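Local atomic coordinates of hypothetical protein AGR_L_1239 (PDB entry 1VQS), a protein that is of unknown function but belongs to the NIPSNAP family and adopts a ferredoxin-like fold of the dimeric alpha-beta barrel kind. Residues Y15-Y20 and V64-F69; S44-L49 and E77-L82; R21-A26 and L98-E103. All coordinates share one frame; numbering follows the deposited sequence. Where two conformers were deposited one is given.

Interaction 1: residues Y15-Y20 and V64-F69; sequences YEIRTY and VHIWAF
This is an antiparallel strand pairing at the centre of the sheet: 15-20 runs against 64-69 at 160° between their N-to-C directions, with the axes 4.7 Å apart at closest approach. Two hydrogen-bonded pairs, Glu16 with Trp67 and Arg18 with His65, supply four backbone bonds; the straightest, Arg18 N to His65 O (2.8 Å, 173°), enters nearly along the C=O axis. Between them Ile17 and Ile66 form a non-hydrogen-bonded pair on the face they share with Val64, where Ile17 CG2 lies beside Val64 CG1 at 3.8 Å.

The face of Glu16, Arg18, His65 and Trp67 carries a polar network. Arg18 CB stands over one face of the His65 ring in a CH-pi contact, and the chain bends at chi3 (66°) so that NE donates to Tyr20 OH (2.9 Å) and NH1 forms a salt bridge with Glu16 OE2 (2.8 Å), met from above the carboxylate plane. Both partners lie at the guanidinium edge, which fixes its rotation. His65, its CG in the crowded position between N and carbonyl carbon, points its ring edge at the Tyr20 face in an offset edge-to-face pair, centroids 5.0 Å apart. Trp67 NE1 donates to His65 ND1 (2.9 Å), consistent with ND1 carrying no proton.

Strand 99-109 flanks 15-20 and strand 48-55 flanks 64-69; helices 27-46 and 72-84 cover the Arg18 and Trp67 face, and a second subunit packs against Ile66 on the other.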
# COMPACT_ATOMS: atom_id res chain seq x y z
N TYR B 15 -10.48 -21.62 6.35
CA TYR B 15 -11.24 -20.70 5.52
C TYR B 15 -10.29 -19.99 4.57
O TYR B 15 -9.37 -19.30 5.02
CB TYR B 15 -12.02 -19.71 6.40
CG TYR B 15 -13.17 -20.43 7.05
CD1 TYR B 15 -12.98 -21.17 8.22
CD2 TYR B 15 -14.43 -20.46 6.46
CE1 TYR B 15 -14.02 -21.89 8.76
CE2 TYR B 15 -15.49 -21.14 7.02
CZ TYR B 15 -15.27 -21.87 8.17
OH TYR B 15 -16.34 -22.59 8.72
N GLU B 16 -10.54 -20.13 3.28
CA GLU B 16 -9.79 -19.39 2.28
C GLU B 16 -10.61 -18.20 1.85
O GLU B 16 -11.75 -18.35 1.44
CB GLU B 16 -9.52 -20.22 1.05
CG GLU B 16 -8.67 -19.46 0.03
CD GLU B 16 -8.39 -20.25 -1.24
OE1 GLU B 16 -8.86 -21.41 -1.35
OE2 GLU B 16 -7.69 -19.71 -2.16
N ILE B 17 -10.03 -17.01 1.96
CA ILE B 17 -10.69 -15.79 1.52
C ILE B 17 -9.93 -15.29 0.30
O ILE B 17 -8.73 -15.04 0.37
CB ILE B 17 -10.68 -14.73 2.62
CG1 ILE B 17 -11.39 -15.27 3.88
CG2 ILE B 17 -11.33 -13.41 2.11
CD1 ILE B 17 -11.47 -14.24 5.02
N ARG B 18 -10.64 -15.22 -0.83
CA ARG B 18 -10.10 -14.79 -2.12
C ARG B 18 -10.67 -13.41 -2.44
O ARG B 18 -11.89 -13.25 -2.43
CB ARG B 18 -10.47 -15.79 -3.21
CG ARG B 18 -9.91 -17.16 -2.96
CD ARG B 18 -10.19 -18.15 -4.05
NE ARG B 18 -9.53 -17.82 -5.31
CZ ARG B 18 -8.31 -18.22 -5.67
NH1 ARG B 18 -7.54 -18.90 -4.86
NH2 ARG B 18 -7.85 -17.89 -6.87
N THR B 19 -9.81 -12.44 -2.73
CA THR B 19 -10.22 -11.08 -2.93
C THR B 19 -9.69 -10.65 -4.29
O THR B 19 -8.48 -10.72 -4.55
CB THR B 19 -9.66 -10.15 -1.82
OG1 THR B 19 -10.11 -10.61 -0.53
CG2 THR B 19 -10.14 -8.73 -2.05
N TYR B 20 -10.60 -10.18 -5.16
CA TYR B 20 -10.26 -9.74 -6.53
C TYR B 20 -10.63 -8.29 -6.68
O TYR B 20 -11.75 -7.89 -6.28
CB TYR B 20 -11.02 -10.52 -7.62
CG TYR B 20 -10.93 -12.02 -7.57
CD1 TYR B 20 -9.84 -12.65 -7.02
CD2 TYR B 20 -11.92 -12.83 -8.16
CE1 TYR B 20 -9.73 -14.03 -6.99
CE2 TYR B 20 -11.80 -14.22 -8.14
CZ TYR B 20 -10.69 -14.80 -7.56
OH TYR B 20 -10.53 -16.18 -7.48
N VAL B 64 -15.22 -10.72 -3.17
CA VAL B 64 -14.64 -11.56 -2.13
C VAL B 64 -15.41 -12.85 -2.08
O VAL B 64 -16.63 -12.84 -2.00
CB VAL B 64 -14.74 -10.91 -0.78
CG1 VAL B 64 -14.37 -11.90 0.35
CG2 VAL B 64 -13.83 -9.70 -0.70
N HIS B 65 -14.72 -13.98 -2.18
CA HIS B 65 -15.39 -15.24 -1.99
C HIS B 65 -14.60 -16.10 -1.03
O HIS B 65 -13.38 -15.97 -0.93
CB HIS B 65 -15.78 -15.96 -3.30
CG HIS B 65 -14.68 -16.17 -4.30
ND1 HIS B 65 -14.21 -17.42 -4.66
CD2 HIS B 65 -14.04 -15.29 -5.09
CE1 HIS B 65 -13.30 -17.28 -5.61
NE2 HIS B 65 -13.18 -16.00 -5.89
N ILE B 66 -15.33 -16.92 -0.27
CA ILE B 66 -14.81 -17.66 0.83
C ILE B 66 -15.20 -19.12 0.69
O ILE B 66 -16.37 -19.45 0.41
CB ILE B 66 -15.39 -17.14 2.13
CG1 ILE B 66 -15.16 -15.63 2.23
CG2 ILE B 66 -14.81 -17.90 3.28
CD1 ILE B 66 -15.60 -15.03 3.54
N TRP B 67 -14.22 -20.00 0.91
CA TRP B 67 -14.39 -21.45 0.79
C TRP B 67 -13.88 -22.08 2.07
O TRP B 67 -12.92 -21.58 2.65
CB TRP B 67 -13.56 -21.98 -0.38
CG TRP B 67 -13.99 -21.43 -1.68
CD1 TRP B 67 -13.60 -20.23 -2.25
CD2 TRP B 67 -14.95 -22.00 -2.59
NE1 TRP B 67 -14.26 -20.04 -3.44
CE2 TRP B 67 -15.06 -21.12 -3.68
CE3 TRP B 67 -15.69 -23.18 -2.59
CZ2 TRP B 67 -15.91 -21.38 -4.77
CZ3 TRP B 67 -16.53 -23.44 -3.69
CH2 TRP B 67 -16.61 -22.53 -4.76
N ALA B 68 -14.49 -23.20 2.49
CA ALA B 68 -14.06 -23.97 3.69
C ALA B 68 -13.48 -25.29 3.25
O ALA B 68 -14.05 -25.94 2.37
CB ALA B 68 -15.25 -24.25 4.58
N PHE B 69 -12.36 -25.67 3.88
CA PHE B 69 -11.66 -26.95 3.61
C PHE B 69 -11.32 -27.67 4.89
O PHE B 69 -11.00 -27.03 5.90
CB PHE B 69 -10.36 -26.67 2.84
CG PHE B 69 -10.57 -26.00 1.52
CD1 PHE B 69 -11.00 -26.74 0.45
CD2 PHE B 69 -10.34 -24.66 1.34
CE1 PHE B 69 -11.21 -26.15 -0.80
CE2 PHE B 69 -10.55 -24.06 0.11
CZ PHE B 69 -10.97 -24.81 -0.97

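Interaction 2: residues S44-L49 and E77-L82; sequences SHLGEL and ERRARL
His45, Leu46 and Arg78 bury the most surface where the end of helix 27-46 meets helix 72-84. The His45 ring lies flat against the helix backbone: Leu82 CA sits 3.9 Å from the ring centroid, 22° off the normal, a CH-pi contact, and Arg81 O lies above the same face toward the rim. His45 CD2 also reaches Leu82 CD1 at 3.7 Å. Both ring nitrogens are engaged, NE2 with Asp85 and ND1 with a water that accepts from Arg81 NE, so the ring is held from two ends.

Leu46 starts out away from the helix, but its branches return to it. Leu46 CD2 meets Leu82 CD2 at 3.9 Å and the aliphatic CG of Arg79 at 3.8 Å, the side chains crossing obliquely.

Arg78 extends from CG to NE across the carbonyls at the helix end. Its NH1 donates to His45 O (3.0 Å, 146°), approaching from above the carbonyl plane. A water donates to Ser44 O and accepts a weak bond from Arg78 NH1. Another water bridges His45 O to Arg81 NH2, so that carbonyl is gripped twice. Asp74 takes the NE of Arg78 in a salt bridge and would partly balance its charge.

Gly47, with phi 94°, leaves the helix at a backbone conformation suited to glycine. Such a positive-phi glycine is a common helix C-terminal signal, here turning the chain from helix 27-46 into strand 48-55 of the ferredoxin-like fold, with the arginine taking up a helix-end carbonyl.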
# COMPACT_ATOMS: atom_id res chain seq x y z
N SER B 44 -18.24 -27.78 -7.80
CA SER B 44 -18.12 -29.23 -7.96
C SER B 44 -16.74 -29.77 -7.72
O SER B 44 -16.59 -30.97 -7.52
CB SER B 44 -18.58 -29.68 -9.33
OG SER B 44 -17.62 -29.38 -10.32
N HIS B 45 -15.73 -28.89 -7.75
CA HIS B 45 -14.36 -29.29 -7.38
C HIS B 45 -13.99 -28.83 -5.99
O HIS B 45 -13.45 -29.59 -5.20
CB HIS B 45 -13.34 -28.77 -8.39
CG HIS B 45 -13.51 -29.36 -9.76
ND1 HIS B 45 -13.17 -30.66 -10.06
CD2 HIS B 45 -13.99 -28.81 -10.90
CE1 HIS B 45 -13.46 -30.89 -11.33
NE2 HIS B 45 -13.95 -29.79 -11.87
N LEU B 46 -14.24 -27.56 -5.70
CA LEU B 46 -13.75 -26.97 -4.46
C LEU B 46 -14.56 -27.35 -3.26
O LEU B 46 -14.02 -27.35 -2.16
CB LEU B 46 -13.66 -25.47 -4.59
CG LEU B 46 -12.74 -24.98 -5.71
CD1 LEU B 46 -12.66 -23.44 -5.62
CD2 LEU B 46 -11.37 -25.59 -5.66
N GLY B 47 -15.83 -27.69 -3.45
CA GLY B 47 -16.67 -28.11 -2.34
C GLY B 47 -17.51 -27.01 -1.70
O GLY B 47 -18.44 -26.46 -2.32
N GLU B 48 -17.18 -26.70 -0.46
CA GLU B 48 -18.02 -25.89 0.42
C GLU B 48 -17.78 -24.39 0.22
O GLU B 48 -16.89 -23.80 0.82
CB GLU B 48 -17.79 -26.31 1.88
CG GLU B 48 -18.22 -27.77 2.15
CD GLU B 48 -18.41 -28.09 3.63
OE1 GLU B 48 -18.97 -27.27 4.37
OE2 GLU B 48 -18.03 -29.21 4.03
N LEU B 49 -18.58 -23.79 -0.66
CA LEU B 49 -18.64 -22.34 -0.78
C LEU B 49 -19.33 -21.78 0.44
O LEU B 49 -20.44 -22.19 0.77
CB LEU B 49 -19.42 -21.95 -2.02
CG LEU B 49 -19.63 -20.45 -2.26
CD1 LEU B 49 -18.32 -19.71 -2.46
CD2 LEU B 49 -20.59 -20.23 -3.46
N GLU B 77 -5.57 -30.75 -3.43
CA GLU B 77 -6.01 -31.80 -4.34
C GLU B 77 -7.24 -31.31 -5.12
O GLU B 77 -7.36 -31.54 -6.33
CB GLU B 77 -6.33 -33.03 -3.54
CG GLU B 77 -5.06 -33.66 -2.95
CD GLU B 77 -5.32 -34.62 -1.82
OE1 GLU B 77 -6.48 -35.08 -1.68
OE2 GLU B 77 -4.35 -34.93 -1.07
N ARG B 78 -8.13 -30.61 -4.42
CA ARG B 78 -9.34 -30.05 -5.05
C ARG B 78 -9.00 -28.99 -6.09
O ARG B 78 -9.58 -28.98 -7.19
CB ARG B 78 -10.31 -29.50 -3.98
CG ARG B 78 -10.99 -30.56 -3.15
CD ARG B 78 -11.72 -29.96 -1.99
NE ARG B 78 -12.50 -30.94 -1.23
CZ ARG B 78 -13.73 -31.34 -1.55
NH1 ARG B 78 -14.35 -30.87 -2.63
NH2 ARG B 78 -14.35 -32.24 -0.80
N ARG B 79 -8.09 -28.08 -5.76
CA ARG B 79 -7.73 -27.05 -6.73
C ARG B 79 -7.02 -27.65 -7.94
O ARG B 79 -7.17 -27.13 -9.04
CB ARG B 79 -6.87 -25.99 -6.07
CG ARG B 79 -7.66 -25.19 -5.05
CD ARG B 79 -7.20 -23.77 -4.81
NE ARG B 79 -7.04 -22.99 -6.04
CZ ARG B 79 -7.96 -22.20 -6.61
NH1 ARG B 79 -9.18 -22.03 -6.13
NH2 ARG B 79 -7.63 -21.57 -7.73
N ALA B 80 -6.22 -28.68 -7.74
CA ALA B 80 -5.56 -29.34 -8.87
C ALA B 80 -6.61 -29.90 -9.82
O ALA B 80 -6.50 -29.77 -11.03
CB ALA B 80 -4.62 -30.41 -8.42
N ARG B 81 -7.64 -30.54 -9.26
CA ARG B 81 -8.70 -31.10 -10.10
C ARG B 81 -9.48 -29.99 -10.83
O ARG B 81 -9.84 -30.13 -12.02
CB ARG B 81 -9.64 -31.98 -9.28
CG ARG B 81 -8.97 -33.26 -8.86
CD ARG B 81 -9.92 -34.32 -8.35
NE ARG B 81 -10.64 -33.87 -7.16
CZ ARG B 81 -10.31 -34.15 -5.89
NH1 ARG B 81 -9.24 -34.86 -5.60
NH2 ARG B 81 -11.07 -33.68 -4.92
N LEU B 82 -9.74 -28.89 -10.14
CA LEU B 82 -10.39 -27.73 -10.75
C LEU B 82 -9.59 -27.25 -11.96
O LEU B 82 -10.12 -27.09 -13.05
CB LEU B 82 -10.53 -26.58 -9.74
CG LEU B 82 -11.08 -25.24 -10.27
CD1 LEU B 82 -12.52 -25.39 -10.68
CD2 LEU B 82 -10.92 -24.13 -9.22
O HOH W 1 -15.96 -31.68 -5.05
O HOH W 2 -13.06 -32.89 -8.39
O HOH W 3 -13.46 -32.32 -5.74

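Interaction 3: residues R21-A26 and L98-E103; sequences RLKNGA and LIEVAE
Strand 21-22 pairs antiparallel with 99-103 through a classic beta bulge, in which Glu100 and Val101 both face Arg21 and the register shifts by one before Leu22 pairs with Ile99. The evidence is the shared acceptor: Arg21 O takes Glu100 N at 2.8 Å and Val101 N at 3.2 Å, both in the carbonyl plane, while Arg21 N returns a bond to Val101 O. Beyond the bulge Lys23 N donates to Leu98 O (2.8 Å, 159°).

Arg21, its CG anti to the backbone N, bends at chi3 (86°) and brings NH2 to Glu100 OE1 in a salt bridge of 2.8 Å. The two planes are 82° apart; the N-H of NH2 points at the anti lone pair of OE1, which lies close to the guanidinium plane, and NE adds a weak bond. Val101 CG2 lies over one guanidinium face, toward its rim. A sulfate, probably from the crystallisation liquor, is near Arg21. A water that accepts from Asn24 N probably donates to Glu100 OE2.

Away from this polar group, Leu22 CD2 touches Ile99 CG1 at 3.8 Å, and both side chains pack on Tyr30 of helix 27-46. Lys23 NZ forms a salt bridge with Asp97 of a neighbouring subunit. A classic bulge followed by a type II turn from Lys23 to Ala26, with Gly25 at positive phi, here ends the first strand of the ferredoxin-like fold and leads into its first helix.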
# COMPACT_ATOMS: atom_id res chain seq x y z
N ARG B 21 -9.76 -7.53 -7.34
CA ARG B 21 -10.11 -6.23 -7.86
C ARG B 21 -10.38 -6.36 -9.33
O ARG B 21 -9.51 -6.78 -10.09
CB ARG B 21 -9.00 -5.20 -7.64
CG ARG B 21 -9.42 -3.78 -8.04
CD ARG B 21 -8.23 -2.85 -8.04
NE ARG B 21 -7.51 -2.88 -9.31
CZ ARG B 21 -6.22 -2.64 -9.43
NH1 ARG B 21 -5.49 -2.38 -8.37
NH2 ARG B 21 -5.67 -2.63 -10.62
N LEU B 22 -11.60 -6.04 -9.76
CA LEU B 22 -11.95 -6.12 -11.15
C LEU B 22 -11.65 -4.85 -11.93
O LEU B 22 -11.52 -3.76 -11.38
CB LEU B 22 -13.46 -6.43 -11.34
CG LEU B 22 -14.03 -7.61 -10.55
CD1 LEU B 22 -15.45 -7.92 -11.04
CD2 LEU B 22 -13.17 -8.84 -10.68
N LYS B 23 -11.59 -5.02 -13.25
CA LYS B 23 -11.67 -3.91 -14.18
C LYS B 23 -12.86 -3.01 -13.79
O LYS B 23 -13.95 -3.49 -13.46
CB LYS B 23 -11.92 -4.49 -15.59
CG LYS B 23 -12.57 -3.56 -16.63
CD LYS B 23 -11.56 -2.52 -17.09
CE LYS B 23 -12.13 -1.50 -18.07
NZ LYS B 23 -13.15 -0.57 -17.47
N ASN B 24 -12.62 -1.69 -13.81
CA ASN B 24 -13.67 -0.78 -13.40
C ASN B 24 -14.95 -0.98 -14.21
O ASN B 24 -14.93 -0.96 -15.44
CB ASN B 24 -13.22 0.67 -13.52
CG ASN B 24 -14.27 1.62 -13.03
OD1 ASN B 24 -14.55 1.69 -11.82
ND2 ASN B 24 -14.89 2.36 -13.97
N GLY B 25 -16.03 -1.18 -13.46
CA GLY B 25 -17.37 -1.35 -13.98
C GLY B 25 -17.74 -2.77 -14.36
O GLY B 25 -18.82 -3.00 -14.88
N ALA B 26 -16.83 -3.71 -14.13
CA ALA B 26 -17.03 -5.09 -14.56
C ALA B 26 -17.86 -5.98 -13.64
O ALA B 26 -18.14 -7.12 -14.00
CB ALA B 26 -15.70 -5.75 -14.79
N LEU B 98 -11.48 -9.80 -16.69
CA LEU B 98 -12.29 -8.95 -15.84
C LEU B 98 -11.60 -8.74 -14.51
O LEU B 98 -11.78 -7.71 -13.87
CB LEU B 98 -13.67 -9.55 -15.62
CG LEU B 98 -14.51 -9.78 -16.90
CD1 LEU B 98 -15.89 -10.26 -16.53
CD2 LEU B 98 -14.61 -8.54 -17.73
N ILE B 99 -10.83 -9.74 -14.08
CA ILE B 99 -10.04 -9.62 -12.86
C ILE B 99 -8.71 -8.94 -13.18
O ILE B 99 -7.99 -9.43 -14.07
CB ILE B 99 -9.74 -11.02 -12.27
CG1 ILE B 99 -11.02 -11.74 -11.87
CG2 ILE B 99 -8.74 -10.92 -11.07
CD1 ILE B 99 -10.85 -13.27 -11.72
N GLU B 100 -8.39 -7.85 -12.47
CA GLU B 100 -7.08 -7.18 -12.59
C GLU B 100 -6.04 -7.69 -11.59
O GLU B 100 -4.91 -8.06 -11.96
CB GLU B 100 -7.22 -5.66 -12.45
CG GLU B 100 -7.96 -5.05 -13.61
CD GLU B 100 -7.98 -3.55 -13.63
OE1 GLU B 100 -7.64 -2.88 -12.63
OE2 GLU B 100 -8.40 -3.00 -14.68
N VAL B 101 -6.43 -7.70 -10.32
CA VAL B 101 -5.50 -8.06 -9.24
C VAL B 101 -6.18 -8.99 -8.28
O VAL B 101 -7.38 -8.89 -8.05
CB VAL B 101 -5.00 -6.82 -8.49
CG1 VAL B 101 -4.10 -7.18 -7.33
CG2 VAL B 101 -4.24 -5.92 -9.43
N ALA B 102 -5.44 -9.93 -7.71
CA ALA B 102 -6.04 -10.95 -6.87
C ALA B 102 -5.10 -11.35 -5.75
O ALA B 102 -3.87 -11.31 -5.91
CB ALA B 102 -6.38 -12.16 -7.69
N GLU B 103 -5.69 -11.77 -4.63
CA GLU B 103 -4.95 -12.36 -3.53
C GLU B 103 -5.82 -13.35 -2.78
O GLU B 103 -7.04 -13.31 -2.89
CB GLU B 103 -4.43 -11.30 -2.58
CG GLU B 103 -5.43 -10.55 -1.77
CD GLU B 103 -4.72 -9.58 -0.79
OE1 GLU B 103 -4.22 -8.54 -1.25
OE2 GLU B 103 -4.61 -9.91 0.42
O HOH W 4 -9.87 -0.78 -14.27

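How the interactions relate
From the N terminus, strand 14-22 enters both interaction 1 and interaction 3, with 15-20 preceding 21-26. Helix 27-46 then ends in 44-49, the first half of interaction 2. The chain next runs through strand 48-55 to 64-69, which closes interaction 1, then to 77-82, which closes interaction 2, and lastly to 98-103, which closes interaction 3. Interaction 2 is thus nested inside interaction 3, whereas interaction 1 crosses both. Interactions 1 and 3 join strand 14-22 to its two neighbours and touch through Thr19 N and Glu103 O, 2.9 Å apart. Interaction 2 ties the end of helix 27-46 to helix 72-84 and meets interaction 1 where Ala68 N lies 3.0 Å from Glu48 O.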